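Local coordinates for acetyltransferase, GNAT family (Enterococcus faecalis, PDB 1U6M), which probably transfers an acyl group, most likely acetyl from acetyl-coenzyme A, to an acceptor of unknown identity, at residues 52-57 and 114-119; 58-63 and 134-139. All blocks are in the same frame, centred on the assembly; numbering follows the deposited sequence.

Contact 1 of 2, residues 52-57 and 114-119; sequences YRYGYQ and YLDTIS
R53 reaches across from the 52-57 turn and grips D116 on strand 112-120 in a salt bridge, NH1 of R53 lying 2.7 Å from OD1 of D116. The bond is short but not straight: the N-H...O angle is 131°, and OD1 sits 22° out of the guanidinium plane. OD1 uses the lone pair on the side of OD2, with the carboxylate turned steeply against the guanidinium. The arginine chain runs out extended as far as CD, then bends at chi3 (-70°), which swings the guanidinium round to the acid. This is the tight part. CG of R53 lies 3.9 Å above the centre of the Y54 ring, over one face, while OD1 of D116 also accepts a bond from the hydroxyl of Y75. R53 also forms a salt bridge through NE with D84 and a cation-pi contact with F103, so the positive charge is probably shared between D84 and D116.

The OD2 side is looser. OD2 of D116 is 3.8 Å from OH of Y54, too far for a direct bond, and a water spans the gap: it donates to OD2 at 2.9 Å and makes only a weak link to the Y54 hydroxyl. CG2 of T117 meets the ring at its edge, 4.1 Å from CE1 of Y54. A sulfate ion lies about 5 Å from the T117 side chain, which may mark a pocket here.

D116 and T117 both face V73 on strand 67-76 in a classic beta bulge, as in the central strand of many GNAT enzymes beside the acetyl-coenzyme A site. Helix 12-25 packs against Y54 through I15 and V19 and against T117 through I22, while V73 touches both from the neighbouring strand.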
loop_
_atom_site.group_PDB
_atom_site.type_symbol
_atom_site.label_atom_id
_atom_site.label_comp_id
_atom_site.label_asym_id
_atom_site.label_seq_id
_atom_site.Cartn_x
_atom_site.Cartn_y
_atom_site.Cartn_z
ATOM N N TYR A 52 5.738 4.478 9.006
ATOM C CA TYR A 52 4.336 4.062 8.832
ATOM C C TYR A 52 4.112 3.323 7.485
ATOM O O TYR A 52 4.735 3.673 6.462
ATOM C CB TYR A 52 3.392 5.267 8.981
ATOM C CG TYR A 52 1.940 4.889 8.860
ATOM C CD1 TYR A 52 1.411 3.844 9.651
ATOM C CD2 TYR A 52 1.071 5.587 7.983
ATOM C CE1 TYR A 52 0.084 3.446 9.524
ATOM C CE2 TYR A 52 -0.294 5.189 7.861
ATOM C CZ TYR A 52 -0.759 4.116 8.659
ATOM O OH TYR A 52 -2.075 3.695 8.578
ATOM N N ARG A 53 3.251 2.300 7.511
ATOM C CA ARG A 53 2.770 1.599 6.325
ATOM C C ARG A 53 2.557 2.542 5.114
ATOM O O ARG A 53 3.049 2.287 4.005
ATOM C CB ARG A 53 1.483 0.875 6.646
ATOM C CG ARG A 53 1.008 -0.021 5.491
ATOM C CD ARG A 53 -0.346 -0.664 5.865
ATOM N NE ARG A 53 -0.185 -1.672 6.929
ATOM C CZ ARG A 53 0.014 -2.977 6.691
ATOM N NH1 ARG A 53 0.084 -3.450 5.455
ATOM N NH2 ARG A 53 0.165 -3.828 7.693
ATOM N N TYR A 54 1.857 3.639 5.352
ATOM C CA TYR A 54 1.574 4.621 4.343
ATOM C C TYR A 54 2.304 5.891 4.617
ATOM O O TYR A 54 1.781 6.946 4.307
ATOM C CB TYR A 54 0.041 4.902 4.286
ATOM C CG TYR A 54 -0.754 3.642 4.030
ATOM C CD1 TYR A 54 -0.631 2.936 2.825
ATOM C CD2 TYR A 54 -1.633 3.135 4.972
ATOM C CE1 TYR A 54 -1.382 1.740 2.582
ATOM C CE2 TYR A 54 -2.351 1.932 4.724
ATOM C CZ TYR A 54 -2.205 1.271 3.537
ATOM O OH TYR A 54 -2.918 0.118 3.295
ATOM N N GLY A 55 3.485 5.813 5.236
ATOM C CA GLY A 55 4.335 6.974 5.405
ATOM C C GLY A 55 4.686 7.515 4.033
ATOM O O GLY A 55 4.903 6.722 3.116
ATOM N N TYR A 56 4.761 8.838 3.866
ATOM C CA TYR A 56 5.141 9.383 2.539
ATOM C C TYR A 56 6.440 8.800 1.988
ATOM O O TYR A 56 6.564 8.574 0.819
ATOM C CB TYR A 56 5.108 10.912 2.459
ATOM C CG TYR A 56 6.218 11.577 3.220
ATOM C CD1 TYR A 56 7.441 11.827 2.622
ATOM C CD2 TYR A 56 6.018 12.007 4.528
ATOM C CE1 TYR A 56 8.465 12.453 3.316
ATOM C CE2 TYR A 56 7.039 12.619 5.255
ATOM C CZ TYR A 56 8.261 12.840 4.644
ATOM O OH TYR A 56 9.301 13.447 5.354
ATOM N N GLN A 57 7.382 8.474 2.846
ATOM C CA GLN A 57 8.644 7.945 2.395
ATOM C C GLN A 57 8.561 6.561 1.751
ATOM O O GLN A 57 9.516 6.101 1.126
ATOM C CB GLN A 57 9.614 7.977 3.543
ATOM C CG GLN A 57 10.030 9.393 3.785
ATOM C CD GLN A 57 10.861 9.565 5.037
ATOM O OE1 GLN A 57 10.725 10.597 5.730
ATOM N NE2 GLN A 57 11.751 8.574 5.342
ATOM N N TYR A 114 8.333 -5.564 -0.745
ATOM C CA TYR A 114 6.962 -5.994 -0.867
ATOM C C TYR A 114 6.002 -4.851 -1.307
ATOM O O TYR A 114 5.978 -3.768 -0.682
ATOM C CB TYR A 114 6.475 -6.571 0.447
ATOM C CG TYR A 114 5.018 -7.000 0.386
ATOM C CD1 TYR A 114 4.028 -6.312 1.118
ATOM C CD2 TYR A 114 4.613 -8.067 -0.405
ATOM C CE1 TYR A 114 2.685 -6.718 1.072
ATOM C CE2 TYR A 114 3.237 -8.460 -0.457
ATOM C CZ TYR A 114 2.313 -7.775 0.276
ATOM O OH TYR A 114 0.980 -8.143 0.211
ATOM N N LEU A 115 5.234 -5.104 -2.376
ATOM C CA LEU A 115 4.227 -4.163 -2.852
ATOM C C LEU A 115 2.956 -4.370 -2.061
ATOM O O LEU A 115 2.257 -5.339 -2.248
ATOM C CB LEU A 115 3.965 -4.296 -4.358
ATOM C CG LEU A 115 2.739 -3.546 -4.962
ATOM C CD1 LEU A 115 2.867 -2.090 -4.751
ATOM C CD2 LEU A 115 2.501 -3.899 -6.504
ATOM N N ASP A 116 2.663 -3.418 -1.181
ATOM C CA ASP A 116 1.481 -3.425 -0.339
ATOM C C ASP A 116 0.218 -3.036 -1.138
ATOM O O ASP A 116 -0.777 -3.723 -1.117
ATOM C CB ASP A 116 1.715 -2.405 0.781
ATOM C CG ASP A 116 0.637 -2.442 1.833
ATOM O OD1 ASP A 116 0.947 -2.717 3.005
ATOM O OD2 ASP A 116 -0.534 -2.224 1.508
ATOM N N THR A 117 0.271 -1.891 -1.840
ATOM C CA THR A 117 -0.864 -1.470 -2.578
ATOM C C THR A 117 -0.573 -0.549 -3.753
ATOM O O THR A 117 0.313 0.294 -3.698
ATOM C CB THR A 117 -2.001 -0.901 -1.661
ATOM O OG1 THR A 117 -3.180 -0.864 -2.487
ATOM C CG2 THR A 117 -1.814 0.521 -1.297
ATOM N N ILE A 118 -1.337 -0.719 -4.831
ATOM C CA ILE A 118 -1.414 0.319 -5.883
ATOM C C ILE A 118 -2.852 0.810 -5.890
ATOM O O ILE A 118 -3.773 0.013 -6.048
ATOM C CB ILE A 118 -0.987 -0.209 -7.309
ATOM C CG1 ILE A 118 0.545 -0.410 -7.368
ATOM C CG2 ILE A 118 -1.502 0.752 -8.388
ATOM C CD1 ILE A 118 1.004 -1.283 -8.454
ATOM N N SER A 119 -3.043 2.097 -5.653
ATOM C CA SER A 119 -4.362 2.696 -5.530
ATOM C C SER A 119 -4.510 3.833 -6.484
ATOM O O SER A 119 -3.705 4.729 -6.459
ATOM C CB SER A 119 -4.572 3.307 -4.157
ATOM O OG SER A 119 -4.839 2.239 -3.299
HETATM O O HOH W 1 -3.413 -2.787 1.773
#

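Contact 2 of 2, residues 58-63 and 134-139; sequences RILVYE and LDALPE
None of the three residues that meet here, L60, A136 and L137, brings a flat group, so there are no ring faces or edges to match, just methyls against methyls. CD2 of L60 does all the touching from strand 59-64. It comes 3.7 Å from CB of A136 and 4.2 Å from CD2 of L137, so one branch of the leucine serves two neighbouring residues. CB of L60 already points at the helices, and with CG roughly opposite the backbone N (chi1 -152°) CD2 is carried onto A136 and L137. L137 gets there differently: its CB points neither at the strand nor away from it, and the end of the side chain brings CD2 in, the two leucines sliding past each other in opposite directions. The backbones stay well apart, 8.5 Å between CA of L60 and CA of L137.

On the sheet side I4 of strand 3-6 packs beside L60. L137 carries the same apolar layer further in, onto W113 and L115 of strand 112-120. What results is helix-on-sheet packing of the alpha/beta GNAT fold, in which helices 129-135 and 137-142 cover one face of the central sheet and the contact is purely hydrophobic.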
loop_
_atom_site.group_PDB
_atom_site.type_symbol
_atom_site.label_atom_id
_atom_site.label_comp_id
_atom_site.label_asym_id
_atom_site.label_seq_id
_atom_site.Cartn_x
_atom_site.Cartn_y
_atom_site.Cartn_z
ATOM N N ARG A 58 7.426 5.896 1.930
ATOM C CA ARG A 58 7.214 4.554 1.411
ATOM C C ARG A 58 6.428 4.601 0.115
ATOM O O ARG A 58 6.156 3.548 -0.493
ATOM C CB ARG A 58 6.426 3.730 2.457
ATOM C CG ARG A 58 7.161 3.529 3.742
ATOM C CD ARG A 58 6.662 2.246 4.406
ATOM N NE ARG A 58 7.172 2.023 5.776
ATOM C CZ ARG A 58 8.379 1.504 6.070
ATOM N NH1 ARG A 58 9.236 1.195 5.102
ATOM N NH2 ARG A 58 8.725 1.268 7.336
ATOM N N ILE A 59 6.061 5.806 -0.303
ATOM C CA ILE A 59 5.090 5.996 -1.362
ATOM C C ILE A 59 5.611 6.695 -2.668
ATOM O O ILE A 59 6.305 7.753 -2.654
ATOM C CB ILE A 59 3.831 6.757 -0.839
ATOM C CG1 ILE A 59 3.195 5.963 0.319
ATOM C CG2 ILE A 59 2.830 6.944 -1.952
ATOM C CD1 ILE A 59 1.923 6.559 0.906
ATOM N N LEU A 60 5.189 6.116 -3.786
ATOM C CA LEU A 60 5.379 6.737 -5.092
ATOM C C LEU A 60 4.064 7.313 -5.572
ATOM O O LEU A 60 3.029 6.641 -5.494
ATOM C CB LEU A 60 5.909 5.704 -6.100
ATOM C CG LEU A 60 6.775 6.089 -7.288
ATOM C CD1 LEU A 60 8.055 6.848 -6.902
ATOM C CD2 LEU A 60 7.094 4.818 -7.934
ATOM N N VAL A 61 4.101 8.544 -6.084
ATOM C CA VAL A 61 2.869 9.243 -6.496
ATOM C C VAL A 61 2.808 9.294 -8.015
ATOM O O VAL A 61 3.829 9.524 -8.681
ATOM C CB VAL A 61 2.844 10.719 -5.842
ATOM C CG1 VAL A 61 1.913 11.648 -6.544
ATOM C CG2 VAL A 61 2.449 10.649 -4.378
ATOM N N TYR A 62 1.628 9.069 -8.589
ATOM C CA TYR A 62 1.386 9.460 -9.984
ATOM C C TYR A 62 0.570 10.746 -10.078
ATOM O O TYR A 62 -0.591 10.762 -9.720
ATOM C CB TYR A 62 0.671 8.368 -10.745
ATOM C CG TYR A 62 0.654 8.614 -12.235
ATOM C CD1 TYR A 62 -0.322 9.430 -12.830
ATOM C CD2 TYR A 62 1.631 8.063 -13.046
ATOM C CE1 TYR A 62 -0.351 9.654 -14.191
ATOM C CE2 TYR A 62 1.637 8.301 -14.398
ATOM C CZ TYR A 62 0.635 9.072 -14.954
ATOM O OH TYR A 62 0.668 9.251 -16.303
ATOM N N GLU A 63 1.158 11.803 -10.596
ATOM C CA GLU A 63 0.488 13.112 -10.660
ATOM C C GLU A 63 -0.141 13.368 -12.040
ATOM O O GLU A 63 0.533 13.307 -13.063
ATOM C CB GLU A 63 1.495 14.205 -10.315
ATOM C CG GLU A 63 0.972 15.356 -9.570
ATOM C CD GLU A 63 2.053 16.352 -9.278
ATOM O OE1 GLU A 63 2.739 16.208 -8.237
ATOM O OE2 GLU A 63 2.206 17.284 -10.092
ATOM N N LEU A 134 3.285 0.521 -11.439
ATOM C CA LEU A 134 3.880 -0.783 -11.336
ATOM C C LEU A 134 5.187 -0.871 -12.182
ATOM O O LEU A 134 6.199 -1.432 -11.708
ATOM C CB LEU A 134 2.816 -1.778 -11.759
ATOM C CG LEU A 134 3.042 -3.257 -11.852
ATOM C CD1 LEU A 134 3.557 -3.856 -10.532
ATOM C CD2 LEU A 134 1.708 -3.872 -12.273
ATOM N N ASP A 135 5.192 -0.277 -13.386
ATOM C CA ASP A 135 6.422 -0.197 -14.192
ATOM C C ASP A 135 7.602 0.513 -13.489
ATOM O O ASP A 135 8.754 0.300 -13.860
ATOM C CB ASP A 135 6.176 0.534 -15.546
ATOM C CG ASP A 135 5.360 -0.293 -16.528
ATOM O OD1 ASP A 135 5.165 -1.518 -16.330
ATOM O OD2 ASP A 135 4.889 0.296 -17.530
ATOM N N ALA A 136 7.301 1.412 -12.559
ATOM C CA ALA A 136 8.280 2.291 -11.904
ATOM C C ALA A 136 8.862 1.636 -10.690
ATOM O O ALA A 136 9.782 2.153 -10.094
ATOM C CB ALA A 136 7.593 3.608 -11.443
ATOM N N LEU A 137 8.302 0.507 -10.302
ATOM C CA LEU A 137 8.649 -0.098 -9.025
ATOM C C LEU A 137 9.983 -0.866 -8.950
ATOM O O LEU A 137 10.536 -0.933 -7.866
ATOM C CB LEU A 137 7.490 -0.976 -8.527
ATOM C CG LEU A 137 6.295 -0.192 -7.904
ATOM C CD1 LEU A 137 5.242 -1.129 -7.418
ATOM C CD2 LEU A 137 6.742 0.845 -6.785
ATOM N N PRO A 138 10.482 -1.497 -10.052
ATOM C CA PRO A 138 11.805 -2.158 -9.987
ATOM C C PRO A 138 12.933 -1.266 -9.507
ATOM O O PRO A 138 13.746 -1.686 -8.723
ATOM C CB PRO A 138 12.058 -2.581 -11.453
ATOM C CG PRO A 138 10.663 -2.884 -11.928
ATOM C CD PRO A 138 9.890 -1.688 -11.386
ATOM N N GLU A 139 12.987 -0.051 -9.978
ATOM C CA GLU A 139 13.989 0.907 -9.501
ATOM C C GLU A 139 13.888 1.221 -7.984
ATOM O O GLU A 139 14.918 1.407 -7.285
ATOM C CB GLU A 139 13.883 2.162 -10.356
ATOM C CG GLU A 139 13.828 1.840 -11.947
ATOM C CD GLU A 139 12.373 1.636 -12.602
ATOM O OE1 GLU A 139 11.745 0.533 -12.503
ATOM O OE2 GLU A 139 11.885 2.566 -13.301
#

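How the contacts relate
The centres of the two contacts are 10 Å apart, and they work from opposite faces of one mixed sheet. Their segments alternate along the chain: 52-57 runs straight into 58-63, then come 114-119 and 134-139. Strand 112-120 takes part on both sides, since D116 faces the 52-57 turn while L115 CD1 lies 3.7 Å from L137 CD1 under the helices. At the turn end, R58 NE makes a weak hydrogen bond to Y52 O. In GNAT relatives the segment between strand 112-120 and helix 129-135 grips the coenzyme pyrophosphate, so strand 112-120, with contact 1 on it, probably borders the acetyl-coenzyme A site, while contact 2 packs the following helices onto the sheet.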